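Local coordinates for protein (aminopeptidase) (Ochrobactrum anthropi, PDB 1B65) that probably removes N-terminal L-amino acids from peptides and hydrolyses D-alanine esters and amides, as a serine aminopeptidase with a variant Ntn hydrolase fold, at residues A[61-66]-A[124-129]; A[100-105]-A[165-170]; A[28-33]-A[173-178]. All coordinates share one frame; numbering follows the deposited sequence.

How the interactions relate
From the N terminus, the chain first reaches 28-33, which waits until 173-178 to close interaction 3, the widest loop. Nested inside it are interactions 1 and 2, which cross because their segments alternate: 61-66, 100-105, 124-129, 165-170. Strands 56-63 and 103-107 are neighbours in one sheet, joined where I62 N lies 2.8 Å from V103 O in a probable hydrogen bond, and interactions 1 and 2 touch directly there. Interaction 1 ties the end of strand 56-63 to the end of helix 111-125, interaction 2 seats helix 160-168 on strand 103-107, and interaction 3 joins the loop after that helix to the one before strand 36-43.

Interaction 1 of 3, residues A[61-66]-A[124-129]; sequences AILPHM and DRYAST
R125 NH2 donates to the backbone M66 O at 2.9 Å, a bond bent to 130° at the hydrogen. The oxygen lies at the edge of the guanidinium, close to its plane, whereas the donor stands 24° off the plane of the M66 carbonyl. With CG opposite the backbone N across the CA-CB bond, the R125 chain bends at chi2 (58°) and passes over the ring of Y126: R125 CG stands 3.7 Å above that ring, over its centre. Farther out, Y126 OH sits under one guanidinium face toward the rim, and the two neighbouring side chains reach the 61-66 turn together.

Water 1 makes the second polar link. It lies in the plane of the Y126 ring, 2.6 Å from Y126 OH, and donates to the backbone H65 O at 3.0 Å. Successive carbonyls of the turn are thus held by successive residues of 124-129, one directly and one through water. L63 adds loose methyl contacts to polar groups: its side chain and that of Y126 come from opposite directions, L63 CD2 lying 4.1 Å from Y126 OH, and L63 CD1 is 4.2 Å from R125 NH1.

Y126 is the break between helix 111-125 and helix 127-130 and stands at the N-cap of the latter, taking T129 N on its carbonyl O. P71 packs against its side chain. After the break S128 O is hydrogen-bonded to R306; before it D124 forms a salt bridge with R164. The contact therefore joins the helix junction to the turn leaving strand 56-63, whose L63 pairs by backbone hydrogen bonds with G36 of strand 36-43.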
# COMPACT_ATOMS: atom_id res chain seq x y z
N ALA A 61 -10.67 21.52 15.25
CA ALA A 61 -9.20 21.52 15.16
C ALA A 61 -8.63 20.75 16.34
O ALA A 61 -9.10 20.90 17.46
CB ALA A 61 -8.71 22.97 15.21
N ILE A 62 -7.72 19.83 16.09
CA ILE A 62 -7.09 19.07 17.17
C ILE A 62 -5.60 19.41 17.10
O ILE A 62 -4.95 19.08 16.09
CB ILE A 62 -7.32 17.56 16.91
CG1 ILE A 62 -8.83 17.28 16.88
CG2 ILE A 62 -6.62 16.76 18.01
CD1 ILE A 62 -9.19 16.12 15.98
N LEU A 63 -5.01 19.96 18.13
CA LEU A 63 -3.58 20.33 18.04
C LEU A 63 -2.76 19.63 19.10
O LEU A 63 -2.98 19.85 20.29
CB LEU A 63 -3.49 21.82 18.34
CG LEU A 63 -2.52 22.78 17.70
CD1 LEU A 63 -2.05 23.89 18.66
CD2 LEU A 63 -1.38 22.17 16.90
N PRO A 64 -1.83 18.79 18.70
CA PRO A 64 -0.93 18.10 19.63
C PRO A 64 0.12 19.07 20.16
O PRO A 64 0.43 20.06 19.48
CB PRO A 64 -0.28 17.04 18.79
CG PRO A 64 -1.00 17.01 17.47
CD PRO A 64 -1.59 18.40 17.28
N HIS A 65 0.68 18.88 21.34
CA HIS A 65 1.72 19.71 21.93
C HIS A 65 1.36 21.18 21.82
O HIS A 65 2.14 22.03 21.38
CB HIS A 65 3.06 19.45 21.22
CG HIS A 65 3.55 18.05 21.42
ND1 HIS A 65 3.76 17.50 22.67
CD2 HIS A 65 3.90 17.10 20.50
CE1 HIS A 65 4.23 16.26 22.51
NE2 HIS A 65 4.30 16.00 21.23
N MET A 66 0.15 21.54 22.29
CA MET A 66 -0.33 22.90 22.03
C MET A 66 0.46 23.98 22.73
O MET A 66 0.44 25.13 22.29
CB MET A 66 -1.86 22.97 22.27
CG MET A 66 -2.16 22.83 23.72
SD MET A 66 -3.97 22.93 24.02
CE MET A 66 -4.01 21.61 25.22
N ASP A 124 1.83 32.38 10.81
CA ASP A 124 1.71 33.41 11.86
C ASP A 124 2.05 32.91 13.24
O ASP A 124 2.84 33.53 13.97
CB ASP A 124 0.26 33.93 11.85
CG ASP A 124 -0.12 34.70 10.60
OD1 ASP A 124 0.77 35.22 9.91
OD2 ASP A 124 -1.33 34.81 10.26
N ARG A 125 1.46 31.80 13.69
CA ARG A 125 1.65 31.26 15.03
C ARG A 125 3.08 30.80 15.31
O ARG A 125 3.56 30.97 16.42
CB ARG A 125 0.68 30.09 15.20
CG ARG A 125 0.87 29.12 16.32
CD ARG A 125 0.85 29.77 17.69
NE ARG A 125 1.24 28.73 18.66
CZ ARG A 125 0.36 27.91 19.22
NH1 ARG A 125 -0.95 27.95 18.99
NH2 ARG A 125 0.82 27.00 20.08
N TYR A 126 3.71 30.15 14.34
CA TYR A 126 5.09 29.68 14.49
C TYR A 126 6.00 30.56 13.64
O TYR A 126 6.85 30.12 12.86
CB TYR A 126 5.16 28.20 14.05
CG TYR A 126 4.23 27.29 14.83
CD1 TYR A 126 4.48 27.03 16.18
CD2 TYR A 126 3.13 26.70 14.23
CE1 TYR A 126 3.67 26.19 16.90
CE2 TYR A 126 2.29 25.86 14.93
CZ TYR A 126 2.57 25.62 16.26
OH TYR A 126 1.72 24.79 16.96
N ALA A 127 5.87 31.88 13.76
CA ALA A 127 6.68 32.83 13.00
C ALA A 127 8.16 32.63 13.15
O ALA A 127 8.93 32.79 12.17
CB ALA A 127 6.28 34.25 13.43
N SER A 128 8.68 32.27 14.32
CA SER A 128 10.09 32.02 14.54
C SER A 128 10.59 30.76 13.81
O SER A 128 11.80 30.55 13.76
CB SER A 128 10.47 31.84 16.00
OG SER A 128 9.85 30.74 16.62
N THR A 129 9.68 29.93 13.32
CA THR A 129 10.08 28.78 12.51
C THR A 129 9.98 29.16 11.03
O THR A 129 10.89 28.93 10.24
CB THR A 129 9.17 27.57 12.81
OG1 THR A 129 9.39 27.15 14.17
CG2 THR A 129 9.43 26.39 11.89
O HOH W 1 2.25 24.32 19.45

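Interaction 2 of 3, residues A[100-105]-A[165-170]; sequences LGPVVI and KALDNV
L167 presses one methyl, CD2, against the ring of P102, 3.5 Å from CG and 4.0 Å from CB, and this pair carries most of the contact. The two side chains cross at about a right angle, the leucine branch meeting the outer carbons of the proline ring. L167 has CG anti to its carbonyl carbon (chi1 -70°), which carries the forked end out from the helix toward the sheet although its CB sets off to one side. The same CD2 is also 4.3 Å from V104 CG2, so a single methyl is shared between P102 and V104, residues two apart whose side chains both face the helix. V103, between them, turns its side chain the other way. No hydrogen bond crosses the contact; it is wholly apolar, and all three participating residues are buried.

G101 precedes P102 with phi 86°, where a side chain would be jammed against the preceding carbonyl O. L167 lies in the last turn of helix 160-168, and the bonds of N169 N to K165 O and A166 O are weak. The residues after it are held from elsewhere, D168 by W121 and N169 by the backbone of F39.

Helix 160-168 lies next to helix 111-125 on one face of the four-stranded sheet: T118 and M122 pack on P102, T118 also on V104, and W121 on L167, while A61 of strand 56-63 reaches L167. On the other face I105 meets L214 and Q216 of strand 207-217 in the second sheet, consistent with the layered alpha-beta-beta-alpha sandwich of Ntn hydrolases. Strands 103-107 and 141-145 are parallel neighbours, and helix 111-125 lies in the beta-alpha-beta crossover between them, followed by helix 127-130.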
# COMPACT_ATOMS: atom_id res chain seq x y z
N LEU A 100 3.00 17.63 11.23
CA LEU A 100 3.20 18.75 12.14
C LEU A 100 1.91 19.56 12.16
O LEU A 100 1.22 19.56 11.16
CB LEU A 100 4.20 19.68 11.39
CG LEU A 100 5.69 19.72 11.61
CD1 LEU A 100 6.13 18.95 12.83
CD2 LEU A 100 6.47 19.38 10.35
N GLY A 101 1.61 20.27 13.26
CA GLY A 101 0.41 21.11 13.16
C GLY A 101 -0.83 20.32 13.52
O GLY A 101 -0.77 19.20 14.00
N PRO A 102 -2.00 20.95 13.32
CA PRO A 102 -3.23 20.36 13.76
C PRO A 102 -3.88 19.41 12.77
O PRO A 102 -3.59 19.45 11.56
CB PRO A 102 -4.16 21.59 13.87
CG PRO A 102 -3.63 22.58 12.86
CD PRO A 102 -2.14 22.34 12.80
N VAL A 103 -4.80 18.61 13.27
CA VAL A 103 -5.70 17.87 12.40
C VAL A 103 -6.95 18.76 12.33
O VAL A 103 -7.43 19.22 13.39
CB VAL A 103 -6.07 16.48 12.87
CG1 VAL A 103 -7.09 15.83 11.92
CG2 VAL A 103 -4.77 15.66 12.92
N VAL A 104 -7.40 19.07 11.12
CA VAL A 104 -8.56 19.97 10.96
C VAL A 104 -9.64 19.22 10.23
O VAL A 104 -9.35 18.51 9.25
CB VAL A 104 -8.18 21.24 10.17
CG1 VAL A 104 -9.39 22.14 9.95
CG2 VAL A 104 -7.09 22.02 10.89
N ILE A 105 -10.88 19.23 10.75
CA ILE A 105 -11.94 18.47 10.11
C ILE A 105 -13.07 19.44 9.75
O ILE A 105 -13.47 20.22 10.63
CB ILE A 105 -12.47 17.34 11.02
CG1 ILE A 105 -11.33 16.61 11.76
CG2 ILE A 105 -13.20 16.28 10.15
CD1 ILE A 105 -11.81 15.54 12.73
N LYS A 165 -10.71 30.82 13.85
CA LYS A 165 -11.39 30.80 15.13
C LYS A 165 -11.31 29.43 15.79
O LYS A 165 -11.02 29.34 17.00
CB LYS A 165 -12.86 31.20 14.95
CG LYS A 165 -13.37 31.83 16.24
CD LYS A 165 -14.43 30.94 16.86
CE LYS A 165 -15.59 31.81 17.39
NZ LYS A 165 -15.33 32.03 18.85
N ALA A 166 -11.49 28.35 15.02
CA ALA A 166 -11.37 27.00 15.60
C ALA A 166 -9.96 26.77 16.11
O ALA A 166 -9.78 26.24 17.21
CB ALA A 166 -11.81 25.92 14.62
N LEU A 167 -8.94 27.12 15.32
CA LEU A 167 -7.56 26.95 15.71
C LEU A 167 -7.20 27.77 16.94
O LEU A 167 -6.49 27.32 17.85
CB LEU A 167 -6.66 27.37 14.52
CG LEU A 167 -6.75 26.38 13.33
CD1 LEU A 167 -6.26 27.05 12.06
CD2 LEU A 167 -5.91 25.15 13.66
N ASP A 168 -7.65 29.02 16.98
CA ASP A 168 -7.40 29.90 18.13
C ASP A 168 -8.16 29.47 19.37
O ASP A 168 -7.81 29.82 20.51
CB ASP A 168 -7.80 31.34 17.74
CG ASP A 168 -6.78 32.03 16.86
OD1 ASP A 168 -5.62 31.62 16.69
OD2 ASP A 168 -7.12 33.08 16.29
N ASN A 169 -9.22 28.68 19.26
CA ASN A 169 -10.00 28.22 20.39
C ASN A 169 -9.50 26.90 20.97
O ASN A 169 -10.16 26.37 21.87
CB ASN A 169 -11.45 27.94 19.95
CG ASN A 169 -12.31 29.18 19.88
OD1 ASN A 169 -11.87 30.26 20.28
ND2 ASN A 169 -13.52 28.94 19.35
N VAL A 170 -8.45 26.29 20.42
CA VAL A 170 -8.03 24.99 20.95
C VAL A 170 -7.75 25.07 22.45
O VAL A 170 -7.15 26.06 22.88
CB VAL A 170 -6.84 24.33 20.26
CG1 VAL A 170 -7.10 24.18 18.75
CG2 VAL A 170 -5.55 25.05 20.50

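Interaction 3 of 3, residues A[28-33]-A[173-178]; sequences AITDVD and GPVQEG
The carbonyl group of G173 is met by the T30 hydroxyl from outside its plane: T30 OG1 donates to G173 O at 2.6 Å, tilted 27° from the plane of the carbonyl. The other flat group is the D31 carboxylate, whose OD2 receives A28 N at 3.0 Å from above, 56° out of the carboxylate plane, and is also hydrogen-bonded to the hydroxyl of S199. D31 OD1 takes the backbone N of Y26, and bonds at both oxygens restrict the rotation of the carboxylate.

T30 holds G173 twice. Besides the hydroxyl bond, its backbone O accepts a hydrogen bond from water 2 at 3.1 Å, and that water in turn accepts from G173 N at 3.0 Å, so G173 O is tied to T30 directly and G173 N through water. The hydroxyl reaches its partner because OG1 sits between the backbone N and the carbonyl carbon (chi1 52°), which leaves CG2 to turn to V175. There T30 CG2 lies 3.6 Å from V175 CG2, the two side chains crossing at a slant. The same valine methyl is 4.0 Å from A28 CB, so it rests on two residues of the opposing segment.

Residues 29-31 form a short 3-10 segment, with D31 N hydrogen-bonded to A28 O at 2.9 Å; D31 thus binds A28 through its backbone and its carboxylate. Farther along 173-178, E177 forms a salt bridge with R11 and a hydrogen bond with T197 N. The two loops meet over strand 36-43, where V37 touches T30 and F39 touches V175, and I29 packs on strands 251-257 and 207-217 of the six-stranded sheet.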
# COMPACT_ATOMS: atom_id res chain seq x y z
N ALA A 28 -12.17 11.93 27.10
CA ALA A 28 -12.06 12.65 25.83
C ALA A 28 -10.66 12.64 25.29
O ALA A 28 -9.72 12.38 26.04
CB ALA A 28 -12.42 14.14 26.03
N ILE A 29 -10.52 13.06 24.01
CA ILE A 29 -9.17 13.05 23.42
C ILE A 29 -8.19 13.99 24.08
O ILE A 29 -6.96 13.78 24.08
CB ILE A 29 -9.30 13.30 21.89
CG1 ILE A 29 -7.95 12.93 21.25
CG2 ILE A 29 -9.67 14.74 21.62
CD1 ILE A 29 -7.99 12.81 19.73
N THR A 30 -8.65 15.02 24.80
CA THR A 30 -7.78 15.91 25.57
C THR A 30 -7.21 15.23 26.81
O THR A 30 -6.34 15.82 27.44
CB THR A 30 -8.56 17.17 26.03
OG1 THR A 30 -9.74 16.69 26.67
CG2 THR A 30 -8.89 18.01 24.80
N ASP A 31 -7.59 13.97 27.12
CA ASP A 31 -6.94 13.24 28.20
C ASP A 31 -5.51 12.83 27.82
O ASP A 31 -4.68 12.49 28.67
CB ASP A 31 -7.73 11.99 28.58
CG ASP A 31 -9.03 12.35 29.29
OD1 ASP A 31 -9.16 13.41 29.96
OD2 ASP A 31 -9.97 11.55 29.15
N VAL A 32 -5.23 12.89 26.52
CA VAL A 32 -3.85 12.71 26.06
C VAL A 32 -3.13 14.05 26.27
O VAL A 32 -3.45 15.10 25.71
CB VAL A 32 -3.80 12.32 24.57
CG1 VAL A 32 -2.34 12.19 24.11
CG2 VAL A 32 -4.50 10.98 24.35
N ASP A 33 -2.11 14.04 27.12
CA ASP A 33 -1.40 15.26 27.51
C ASP A 33 -0.94 16.14 26.35
O ASP A 33 -0.37 15.65 25.36
CB ASP A 33 -0.17 14.83 28.30
CG ASP A 33 1.03 14.61 27.39
OD1 ASP A 33 0.96 13.72 26.47
OD2 ASP A 33 2.02 15.37 27.56
N GLY A 173 -9.04 20.12 28.70
CA GLY A 173 -10.31 20.01 29.42
C GLY A 173 -11.43 19.33 28.61
O GLY A 173 -11.25 18.65 27.60
N PRO A 174 -12.66 19.48 29.10
CA PRO A 174 -13.81 18.83 28.55
C PRO A 174 -14.05 19.26 27.10
O PRO A 174 -13.80 20.41 26.75
CB PRO A 174 -15.00 19.32 29.37
CG PRO A 174 -14.43 19.92 30.59
CD PRO A 174 -12.99 20.26 30.33
N VAL A 175 -14.52 18.28 26.34
CA VAL A 175 -14.76 18.57 24.91
C VAL A 175 -16.25 18.52 24.62
O VAL A 175 -16.90 17.53 24.96
CB VAL A 175 -14.00 17.53 24.07
CG1 VAL A 175 -14.30 17.58 22.57
CG2 VAL A 175 -12.49 17.70 24.30
N GLN A 176 -16.72 19.53 23.93
CA GLN A 176 -18.11 19.59 23.48
C GLN A 176 -18.39 18.50 22.47
O GLN A 176 -17.50 18.14 21.71
CB GLN A 176 -18.34 20.97 22.81
CG GLN A 176 -19.80 21.18 22.44
CD GLN A 176 -20.05 22.52 21.77
OE1 GLN A 176 -19.12 23.26 21.47
NE2 GLN A 176 -21.32 22.83 21.54
N GLU A 177 -19.60 17.92 22.49
CA GLU A 177 -19.95 16.87 21.55
C GLU A 177 -21.27 17.16 20.85
O GLU A 177 -22.07 18.03 21.26
CB GLU A 177 -20.11 15.48 22.22
CG GLU A 177 -18.78 15.02 22.85
CD GLU A 177 -19.00 13.76 23.65
OE1 GLU A 177 -19.84 13.79 24.59
OE2 GLU A 177 -18.41 12.71 23.39
N GLY A 178 -21.52 16.41 19.78
CA GLY A 178 -22.86 16.55 19.15
C GLY A 178 -22.78 17.47 17.94
O GLY A 178 -21.90 17.35 17.09
O HOH W 2 -7.07 18.03 29.55